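Local coordinates for protein cytochrome P450 268A2 Cyp268A2 (Mycobacterium marinum, PDB 6BLD) that belongs to the cytochrome P450 family of haem proteins and holds protoporphyrin IX containing iron together with (3E,5E)-6,10-dimethylundeca-3,5,9-trien-2-one, at residues 9-14 and 44-49; 39-44 and 64-69; 138-143 and 159-164. One frame throughout, in Å; residues are numbered along the deposited sequence.

Overall arrangement
Contacts 1 and 2 belong to one region of the P450 fold, and contact 3 lies across the chain's centre from them, about 43 and 39 Å away between centres. Contacts 1 and 2 share W44 and strand 42-45, and a D12–R40 salt bridge joins them. Contact 1 lies farthest out, where an N-terminal loop crosses the strand through aromatic faces and a cation-pi contact. Contact 2 joins the start of the same strand to strand 61-64 and the next helix through a carbonyl and a water. Contact 3 packs two helices, with a buried isoleucine beneath a surface ion network. All three are partly buried.

Contact 1 (9-14 and 44-49); sequences RPYDTI and WHPPVE
R9 lies over one face of the W44 indole. Its NH1 stands above the ring centre, 3.3 Å from W44 CD2, and the guanidinium is turned edge-on, its plane 76° from the indole plane. R9 CZ is 4.5 Å from the centroid of the six-membered ring, a cation-pi contact. R9 CG, set between its backbone N and carbonyl carbon (chi1 65°), makes a CH-pi contact over the five-membered ring. P10 O sits at the indole edge, near CD1.

The Y11 ring runs almost parallel to the indole, the planes 11° apart. The two are slid apart and barely overlap, although Y11 CE1 comes within 3.2 Å of W44 NE1. One face of the Y11 ring takes P46 CD, 3.9 Å from the ring centroid. D12 CB packs over one face of the H45 ring, 3.5 Å from CE1. I14 O lies in plane at the edge of that ring, 3.0 Å from CE1.

The backbones are joined by D12 N, which donates to W44 O at 2.8 Å. A water accepts from R9 N and from W44 NE1, at 3.2 Å from the latter. D12 OD2 accepts from I14 N in an Asx turn. Other polar ends have outside partners: R9 NH1 pairs with E330, D12 OD1 with R40, Y11 OH with P59 O, and H45 NE2 with S43 OG.

The contact thus fastens the N-terminal loop to an outer strand of the main P450 sheet, largely through flat faces. The R9 guanidinium meets both the indole face and the E330 carboxylate, which would probably stabilise its charge. The D12 carboxylate, near the H45 ring, might favour a positive histidine, but its salt bridge to R40 would weaken that effect.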
loop_
_atom_site.group_PDB
_atom_site.type_symbol
_atom_site.label_atom_id
_atom_site.label_comp_id
_atom_site.label_asym_id
_atom_site.label_seq_id
_atom_site.Cartn_x
_atom_site.Cartn_y
_atom_site.Cartn_z
ATOM N N ARG A 9 12.503 9.636 27.530
ATOM C CA ARG A 9 12.857 10.923 26.949
ATOM C C ARG A 9 11.568 11.709 26.724
ATOM O O ARG A 9 10.492 11.114 26.624
ATOM C CB ARG A 9 13.631 10.750 25.630
ATOM C CG ARG A 9 12.833 10.111 24.511
ATOM C CD ARG A 9 13.673 9.956 23.253
ATOM N NE ARG A 9 14.764 9.002 23.436
ATOM C CZ ARG A 9 14.622 7.682 23.357
ATOM N NH1 ARG A 9 13.434 7.156 23.098
ATOM N NH2 ARG A 9 15.669 6.889 23.540
ATOM N N PRO A 10 11.653 13.039 26.660
ATOM C CA PRO A 10 10.435 13.838 26.477
ATOM C C PRO A 10 9.749 13.517 25.157
ATOM O O PRO A 10 10.399 13.242 24.146
ATOM C CB PRO A 10 10.949 15.283 26.507
ATOM C CG PRO A 10 12.258 15.211 27.220
ATOM C CD PRO A 10 12.844 13.885 26.846
ATOM N N TYR A 11 8.420 13.541 25.181
ATOM C CA TYR A 11 7.640 13.374 23.967
ATOM C C TYR A 11 7.635 14.669 23.166
ATOM O O TYR A 11 7.741 15.767 23.718
ATOM C CB TYR A 11 6.202 12.962 24.293
ATOM C CG TYR A 11 6.047 11.523 24.728
ATOM C CD1 TYR A 11 6.677 10.494 24.038
ATOM C CD2 TYR A 11 5.268 11.192 25.828
ATOM C CE1 TYR A 11 6.535 9.175 24.435
ATOM C CE2 TYR A 11 5.121 9.877 26.232
ATOM C CZ TYR A 11 5.756 8.875 25.533
ATOM O OH TYR A 11 5.608 7.567 25.937
ATOM N N ASP A 12 7.511 14.530 21.850
ATOM C CA ASP A 12 7.471 15.698 20.987
ATOM C C ASP A 12 6.156 16.452 21.165
ATOM O O ASP A 12 5.133 15.895 21.574
ATOM C CB ASP A 12 7.650 15.293 19.523
ATOM C CG ASP A 12 8.062 16.457 18.643
ATOM O OD1 ASP A 12 9.279 16.720 18.535
ATOM O OD2 ASP A 12 7.172 17.111 18.061
ATOM N N THR A 13 6.200 17.748 20.853
ATOM C CA THR A 13 5.002 18.576 20.941
ATOM C C THR A 13 3.991 18.202 19.861
ATOM O O THR A 13 2.780 18.186 20.113
ATOM C CB THR A 13 5.389 20.054 20.839
ATOM O OG1 THR A 13 5.923 20.496 22.093
ATOM C CG2 THR A 13 4.189 20.916 20.473
ATOM N N ILE A 14 4.471 17.876 18.660
ATOM C CA ILE A 14 3.586 17.607 17.534
ATOM C C ILE A 14 2.856 16.288 17.756
ATOM O O ILE A 14 3.465 15.273 18.118
ATOM C CB ILE A 14 4.378 17.590 16.219
ATOM C CG1 ILE A 14 5.071 18.937 15.993
ATOM C CG2 ILE A 14 3.469 17.251 15.048
ATOM C CD1 ILE A 14 4.165 20.134 16.175
ATOM N N TRP A 44 10.486 11.848 18.898
ATOM C CA TRP A 44 9.953 10.778 19.733
ATOM C C TRP A 44 8.507 11.089 20.102
ATOM O O TRP A 44 8.199 12.205 20.537
ATOM C CB TRP A 44 10.809 10.616 20.993
ATOM C CG TRP A 44 10.386 9.508 21.916
ATOM C CD1 TRP A 44 9.798 9.644 23.141
ATOM C CD2 TRP A 44 10.541 8.100 21.700
ATOM N NE1 TRP A 44 9.571 8.408 23.697
ATOM C CE2 TRP A 44 10.016 7.444 22.832
ATOM C CE3 TRP A 44 11.066 7.330 20.657
ATOM C CZ2 TRP A 44 10.001 6.055 22.950
ATOM C CZ3 TRP A 44 11.050 5.951 20.776
ATOM C CH2 TRP A 44 10.522 5.329 21.915
ATOM N N HIS A 45 7.631 10.107 19.937
ATOM C CA HIS A 45 6.200 10.284 20.121
ATOM C C HIS A 45 5.639 9.105 20.898
ATOM O O HIS A 45 6.218 8.014 20.884
ATOM C CB HIS A 45 5.479 10.409 18.772
ATOM C CG HIS A 45 5.911 11.591 17.963
ATOM N ND1 HIS A 45 5.154 12.738 17.859
ATOM C CD2 HIS A 45 7.022 11.805 17.220
ATOM C CE1 HIS A 45 5.782 13.609 17.089
ATOM N NE2 HIS A 45 6.918 13.067 16.688
ATOM N N PRO A 46 4.518 9.295 21.593
ATOM C CA PRO A 46 3.850 8.170 22.261
ATOM C C PRO A 46 3.166 7.267 21.250
ATOM O O PRO A 46 2.940 7.674 20.100
ATOM C CB PRO A 46 2.826 8.862 23.174
ATOM C CG PRO A 46 2.553 10.161 22.501
ATOM C CD PRO A 46 3.856 10.580 21.881
ATOM N N PRO A 47 2.817 6.038 21.633
ATOM C CA PRO A 47 2.198 5.109 20.677
ATOM C C PRO A 47 0.850 5.617 20.183
ATOM O O PRO A 47 0.250 6.537 20.740
ATOM C CB PRO A 47 2.045 3.813 21.483
ATOM C CG PRO A 47 3.011 3.944 22.617
ATOM C CD PRO A 47 3.049 5.403 22.943
ATOM N N VAL A 48 0.377 4.989 19.103
ATOM C CA VAL A 48 -0.909 5.356 18.518
ATOM C C VAL A 48 -2.008 5.197 19.558
ATOM O O VAL A 48 -2.147 4.138 20.184
ATOM C CB VAL A 48 -1.191 4.504 17.271
ATOM C CG1 VAL A 48 -2.620 4.714 16.791
ATOM C CG2 VAL A 48 -0.201 4.833 16.168
ATOM N N GLU A 49 -2.792 6.254 19.750
ATOM C CA GLU A 49 -3.839 6.257 20.760
ATOM C C GLU A 49 -5.043 5.445 20.299
ATOM O O GLU A 49 -5.325 5.333 19.101
ATOM C CB GLU A 49 -4.272 7.689 21.076
ATOM C CG GLU A 49 -3.142 8.584 21.558
ATOM C CD GLU A 49 -3.590 10.012 21.804
ATOM O OE1 GLU A 49 -4.753 10.337 21.484
ATOM O OE2 GLU A 49 -2.777 10.809 22.317
HETATM O O HOH W 1 9.736 8.303 26.844
#

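Contact 2 (39-44 and 64-69)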
loop_
_atom_site.group_PDB
_atom_site.type_symbol
_atom_site.label_atom_id
_atom_site.label_comp_id
_atom_site.label_asym_id
_atom_site.label_seq_id
_atom_site.Cartn_x
_atom_site.Cartn_y
_atom_site.Cartn_z
ATOM N N GLU A 39 12.371 21.319 11.701
ATOM C CA GLU A 39 12.980 21.539 13.010
ATOM C C GLU A 39 13.482 20.259 13.671
ATOM O O GLU A 39 14.623 20.214 14.142
ATOM C CB GLU A 39 11.983 22.244 13.940
ATOM C CG GLU A 39 11.209 23.398 13.302
ATOM C CD GLU A 39 12.088 24.568 12.886
ATOM O OE1 GLU A 39 13.285 24.594 13.247
ATOM O OE2 GLU A 39 11.573 25.471 12.192
ATOM N N ARG A 40 12.651 19.219 13.737
ATOM C CA ARG A 40 12.991 17.974 14.428
ATOM C C ARG A 40 12.643 16.799 13.523
ATOM O O ARG A 40 11.623 16.124 13.724
ATOM C CB ARG A 40 12.271 17.878 15.774
ATOM C CG ARG A 40 12.421 19.125 16.639
ATOM C CD ARG A 40 11.541 19.076 17.881
ATOM N NE ARG A 40 10.116 19.032 17.565
ATOM C CZ ARG A 40 9.405 20.073 17.140
ATOM N NH1 ARG A 40 8.112 19.931 16.885
ATOM N NH2 ARG A 40 9.982 21.254 16.970
ATOM N N PRO A 41 13.474 16.525 12.513
ATOM C CA PRO A 41 13.117 15.494 11.522
ATOM C C PRO A 41 12.999 14.095 12.098
ATOM O O PRO A 41 12.307 13.257 11.505
ATOM C CB PRO A 41 14.260 15.581 10.499
ATOM C CG PRO A 41 15.396 16.200 11.248
ATOM C CD PRO A 41 14.771 17.156 12.216
ATOM N N VAL A 42 13.653 13.810 13.220
ATOM C CA VAL A 42 13.549 12.526 13.903
ATOM C C VAL A 42 13.112 12.834 15.330
ATOM O O VAL A 42 13.913 13.302 16.148
ATOM C CB VAL A 42 14.865 11.741 13.875
ATOM C CG1 VAL A 42 14.728 10.445 14.662
ATOM C CG2 VAL A 42 15.281 11.455 12.436
ATOM N N SER A 43 11.841 12.578 15.633
ATOM C CA SER A 43 11.247 12.967 16.903
ATOM C C SER A 43 10.606 11.759 17.575
ATOM O O SER A 43 10.220 10.788 16.921
ATOM C CB SER A 43 10.205 14.077 16.714
ATOM O OG SER A 43 9.241 13.709 15.741
ATOM N N TRP A 44 10.486 11.848 18.898
ATOM C CA TRP A 44 9.953 10.778 19.733
ATOM C C TRP A 44 8.507 11.089 20.102
ATOM O O TRP A 44 8.199 12.205 20.537
ATOM C CB TRP A 44 10.809 10.616 20.993
ATOM C CG TRP A 44 10.386 9.508 21.916
ATOM C CD1 TRP A 44 9.798 9.644 23.141
ATOM C CD2 TRP A 44 10.541 8.100 21.700
ATOM N NE1 TRP A 44 9.571 8.408 23.697
ATOM C CE2 TRP A 44 10.016 7.444 22.832
ATOM C CE3 TRP A 44 11.066 7.330 20.657
ATOM C CZ2 TRP A 44 10.001 6.055 22.950
ATOM C CZ3 TRP A 44 11.050 5.951 20.776
ATOM C CH2 TRP A 44 10.522 5.329 21.915
ATOM N N VAL A 64 10.069 9.442 11.531
ATOM C CA VAL A 64 11.019 9.718 10.458
ATOM C C VAL A 64 10.250 10.394 9.332
ATOM O O VAL A 64 9.433 9.758 8.655
ATOM C CB VAL A 64 11.713 8.441 9.967
ATOM C CG1 VAL A 64 12.664 8.766 8.830
ATOM C CG2 VAL A 64 12.449 7.769 11.109
ATOM N N THR A 65 10.526 11.683 9.115
ATOM C CA THR A 65 9.727 12.506 8.220
ATOM C C THR A 65 10.435 12.913 6.934
ATOM O O THR A 65 9.757 13.215 5.949
ATOM C CB THR A 65 9.268 13.780 8.947
ATOM O OG1 THR A 65 10.410 14.467 9.468
ATOM C CG2 THR A 65 8.324 13.432 10.091
ATOM N N ARG A 66 11.765 12.935 6.915
ATOM C CA ARG A 66 12.506 13.346 5.732
ATOM C C ARG A 66 12.728 12.164 4.797
ATOM O O ARG A 66 12.900 11.023 5.235
ATOM C CB ARG A 66 13.849 13.966 6.123
ATOM C CG ARG A 66 13.736 15.392 6.639
ATOM C CD ARG A 66 15.103 16.000 6.903
ATOM N NE ARG A 66 14.999 17.357 7.433
ATOM C CZ ARG A 66 16.020 18.042 7.940
ATOM N NH1 ARG A 66 17.227 17.498 7.988
ATOM N NH2 ARG A 66 15.832 19.272 8.399
ATOM N N ARG A 67 12.723 12.453 3.492
ATOM C CA ARG A 67 12.852 11.390 2.499
ATOM C C ARG A 67 14.191 10.675 2.616
ATOM O O ARG A 67 14.249 9.441 2.564
ATOM C CB ARG A 67 12.670 11.960 1.092
ATOM C CG ARG A 67 12.727 10.911 -0.005
ATOM C CD ARG A 67 13.638 11.341 -1.142
ATOM N NE ARG A 67 14.081 10.204 -1.941
ATOM C CZ ARG A 67 15.331 9.755 -1.976
ATOM N NH1 ARG A 67 16.273 10.350 -1.258
ATOM N NH2 ARG A 67 15.639 8.711 -2.733
ATOM N N ALA A 68 15.282 11.431 2.776
ATOM C CA ALA A 68 16.601 10.814 2.877
ATOM C C ALA A 68 16.690 9.884 4.081
ATOM O O ALA A 68 17.285 8.803 3.996
ATOM C CB ALA A 68 17.683 11.891 2.949
ATOM N N ASP A 69 16.101 10.282 5.210
ATOM C CA ASP A 69 16.133 9.428 6.393
ATOM C C ASP A 69 15.247 8.201 6.222
ATOM O O ASP A 69 15.569 7.127 6.744
ATOM C CB ASP A 69 15.713 10.224 7.628
ATOM C CG ASP A 69 16.738 11.270 8.025
ATOM O OD1 ASP A 69 17.942 11.039 7.793
ATOM O OD2 ASP A 69 16.339 12.321 8.572
HETATM O O HOH W 2 13.571 12.249 9.047
#
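P41 O accepts from the T65 hydroxyl and, weakly at 3.4 Å, from T65 N. T65 OG1 donates at 3.0 Å, in the carbonyl plane and on a lone pair. The hydroxyl reaches the carbonyl because OG1 sits between the backbone N and the carbonyl carbon of T65 (chi1 55°). A water is the third donor to P41 O, at 2.9 Å.

The P41 ring packs alongside the extended R66 chain, with the tips in the same direction. P41 CB is 3.6 Å from R66 NE. P41 CG lies over the centre of the guanidinium face, 3.8 Å from R66 CZ.

The same water also accepts from R66 N and donates to D69 OD2 at 2.8 Å. R66 is the N-cap residue of helix 67-75, so the water links the helix start to the carbonyl of P41.

Farther out, V42 and V64 form an antiparallel, non-hydrogen-bonded pair, their CA atoms 5.1 Å apart. Their side chains share one face of the sheet, and L321 touches both. R66 NE is held by R37 O of helix 26-39. T65 packs on L36 and R37 of that helix, and its O accepts from S338 OG.

This is the edge of the main P450 beta sheet, where a strand pair passes into the following helix. P41, as a proline, has no N-H to give, and its carbonyl makes the polar link. Two good donors and a weak third would probably polarise that carbonyl. The R66 guanidinium takes the P41 ring on one face, while its NE is bonded to R37 O.

Contact 3 (138-143 and 159-164); sequences KGIVDE and KELPIR
I140 and R164 meet in a helix-to-helix packing contact between helices 123-147 and 160-170. By their position in the fold these correspond to helices D and E of the P450 core. The short segments run roughly antiparallel, their directions 145° apart, with axes 10.6 Å apart at closest approach.

I140 fills the middle. Its CD1 reaches the backbone of the second helix, 3.5 Å from L161 N, and lies 4.0 Å from L161 CB. It also touches E160 CB at 3.7 Å. I140 CG1 lies over the centre of one face of the R164 guanidinium, 3.8 Å from CZ. The two side chains lie antiparallel, each passing the other.

R164 extends from CG to NE and meets E143 tip to tip. R164 NH2 and E143 OE2 form a salt bridge at 3.2 Å. Its hydrogen bond is weak, with an N-H...O angle of 122°. The carboxylate and guanidinium planes are 29° apart. On its own helix R164 has a second partner: E160 OE1 lies in plane at the guanidinium edge, in a long salt bridge of 3.6 Å to R164 NE. R164 therefore ties two acids into one network, which probably eases the repulsion between E160 and nearby E178.

The ionic layer lies toward solvent, with E143 exposed, while I140 and L161 are buried. L161 continues inward to I385 of helix 375-392, and V141 packs on E388 and Q392 of that helix. P162 and I163 rest on N262 of the long helix 247-278. With these two helices the pair forms the four-helix bundle of the P450 fold.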
loop_
_atom_site.group_PDB
_atom_site.type_symbol
_atom_site.label_atom_id
_atom_site.label_comp_id
_atom_site.label_asym_id
_atom_site.label_seq_id
_atom_site.Cartn_x
_atom_site.Cartn_y
_atom_site.Cartn_z
ATOM N N LYS A 138 -9.744 -2.165 -20.563
ATOM C CA LYS A 138 -10.685 -1.711 -21.580
ATOM C C LYS A 138 -12.117 -2.100 -21.231
ATOM O O LYS A 138 -13.037 -1.284 -21.359
ATOM C CB LYS A 138 -10.293 -2.297 -22.933
ATOM C CG LYS A 138 -10.520 -1.387 -24.108
ATOM C CD LYS A 138 -9.756 -1.878 -25.318
ATOM C CE LYS A 138 -8.921 -0.737 -25.850
ATOM N NZ LYS A 138 -9.844 0.380 -26.254
ATOM N N GLY A 139 -12.329 -3.348 -20.811
ATOM C CA GLY A 139 -13.667 -3.783 -20.457
ATOM C C GLY A 139 -14.201 -3.115 -19.206
ATOM O O GLY A 139 -15.409 -2.889 -19.090
ATOM N N ILE A 140 -13.321 -2.796 -18.256
ATOM C CA ILE A 140 -13.761 -2.140 -17.028
ATOM C C ILE A 140 -14.243 -0.724 -17.325
ATOM O O ILE A 140 -15.313 -0.306 -16.866
ATOM C CB ILE A 140 -12.632 -2.149 -15.979
ATOM C CG1 ILE A 140 -12.541 -3.525 -15.318
ATOM C CG2 ILE A 140 -12.861 -1.074 -14.929
ATOM C CD1 ILE A 140 -11.176 -3.848 -14.760
ATOM N N VAL A 141 -13.464 0.033 -18.102
ATOM C CA VAL A 141 -13.882 1.382 -18.472
ATOM C C VAL A 141 -15.116 1.335 -19.365
ATOM O O VAL A 141 -15.970 2.229 -19.304
ATOM C CB VAL A 141 -12.719 2.136 -19.144
ATOM C CG1 VAL A 141 -13.143 3.544 -19.533
ATOM C CG2 VAL A 141 -11.516 2.183 -18.217
ATOM N N ASP A 142 -15.238 0.296 -20.194
ATOM C CA ASP A 142 -16.437 0.134 -21.010
ATOM C C ASP A 142 -17.664 -0.090 -20.135
ATOM O O ASP A 142 -18.710 0.537 -20.338
ATOM C CB ASP A 142 -16.251 -1.026 -21.989
ATOM C CG ASP A 142 -17.455 -1.227 -22.889
ATOM O OD1 ASP A 142 -17.887 -0.249 -23.533
ATOM O OD2 ASP A 142 -17.970 -2.363 -22.953
ATOM N N GLU A 143 -17.553 -0.986 -19.151
ATOM C CA GLU A 143 -18.661 -1.212 -18.228
ATOM C C GLU A 143 -18.948 0.025 -17.386
ATOM O O GLU A 143 -20.106 0.275 -17.031
ATOM C CB GLU A 143 -18.364 -2.410 -17.328
ATOM C CG GLU A 143 -18.364 -3.747 -18.051
ATOM C CD GLU A 143 -17.502 -4.783 -17.355
ATOM O OE1 GLU A 143 -16.829 -5.567 -18.057
ATOM O OE2 GLU A 143 -17.497 -4.813 -16.105
ATOM N N LYS A 159 -11.530 -0.374 -7.942
ATOM C CA LYS A 159 -11.337 -1.671 -7.307
ATOM C C LYS A 159 -11.339 -2.831 -8.294
ATOM O O LYS A 159 -10.953 -3.942 -7.917
ATOM C CB LYS A 159 -12.423 -1.906 -6.249
ATOM C CG LYS A 159 -13.794 -2.205 -6.832
ATOM C CD LYS A 159 -14.624 -3.076 -5.903
ATOM C CE LYS A 159 -15.828 -3.652 -6.631
ATOM N NZ LYS A 159 -16.784 -4.321 -5.705
ATOM N N GLU A 160 -11.743 -2.602 -9.546
ATOM C CA GLU A 160 -11.973 -3.709 -10.469
ATOM C C GLU A 160 -10.675 -4.218 -11.090
ATOM O O GLU A 160 -10.440 -5.430 -11.140
ATOM C CB GLU A 160 -12.958 -3.286 -11.559
ATOM C CG GLU A 160 -14.408 -3.584 -11.223
ATOM C CD GLU A 160 -14.594 -4.958 -10.604
ATOM O OE1 GLU A 160 -14.196 -5.962 -11.233
ATOM O OE2 GLU A 160 -15.137 -5.033 -9.482
ATOM N N LEU A 161 -9.827 -3.316 -11.580
ATOM C CA LEU A 161 -8.602 -3.742 -12.250
ATOM C C LEU A 161 -7.629 -4.445 -11.304
ATOM O O LEU A 161 -7.041 -5.462 -11.694
ATOM C CB LEU A 161 -7.910 -2.557 -12.931
ATOM C CG LEU A 161 -6.705 -2.959 -13.788
ATOM C CD1 LEU A 161 -7.122 -3.964 -14.851
ATOM C CD2 LEU A 161 -6.043 -1.748 -14.420
ATOM N N PRO A 162 -7.410 -3.951 -10.076
ATOM C CA PRO A 162 -6.508 -4.687 -9.171
ATOM C C PRO A 162 -6.952 -6.112 -8.884
ATOM O O PRO A 162 -6.116 -7.023 -8.907
ATOM C CB PRO A 162 -6.509 -3.822 -7.903
ATOM C CG PRO A 162 -6.781 -2.458 -8.395
ATOM C CD PRO A 162 -7.771 -2.638 -9.509
ATOM N N ILE A 163 -8.241 -6.341 -8.620
ATOM C CA ILE A 163 -8.677 -7.686 -8.256
ATOM C C ILE A 163 -8.652 -8.607 -9.471
ATOM O O ILE A 163 -8.321 -9.794 -9.358
ATOM C CB ILE A 163 -10.066 -7.651 -7.588
ATOM C CG1 ILE A 163 -10.453 -9.046 -7.091
ATOM C CG2 ILE A 163 -11.126 -7.110 -8.535
ATOM C CD1 ILE A 163 -9.519 -9.605 -6.035
ATOM N N ARG A 164 -8.981 -8.079 -10.652
ATOM C CA ARG A 164 -8.905 -8.892 -11.862
ATOM C C ARG A 164 -7.466 -9.276 -12.174
ATOM O O ARG A 164 -7.183 -10.434 -12.501
ATOM C CB ARG A 164 -9.529 -8.142 -13.039
ATOM C CG ARG A 164 -11.043 -8.079 -12.993
ATOM C CD ARG A 164 -11.621 -7.893 -14.382
ATOM N NE ARG A 164 -12.976 -7.355 -14.344
ATOM C CZ ARG A 164 -13.716 -7.124 -15.424
ATOM N NH1 ARG A 164 -13.227 -7.384 -16.628
ATOM N NH2 ARG A 164 -14.941 -6.632 -15.300
#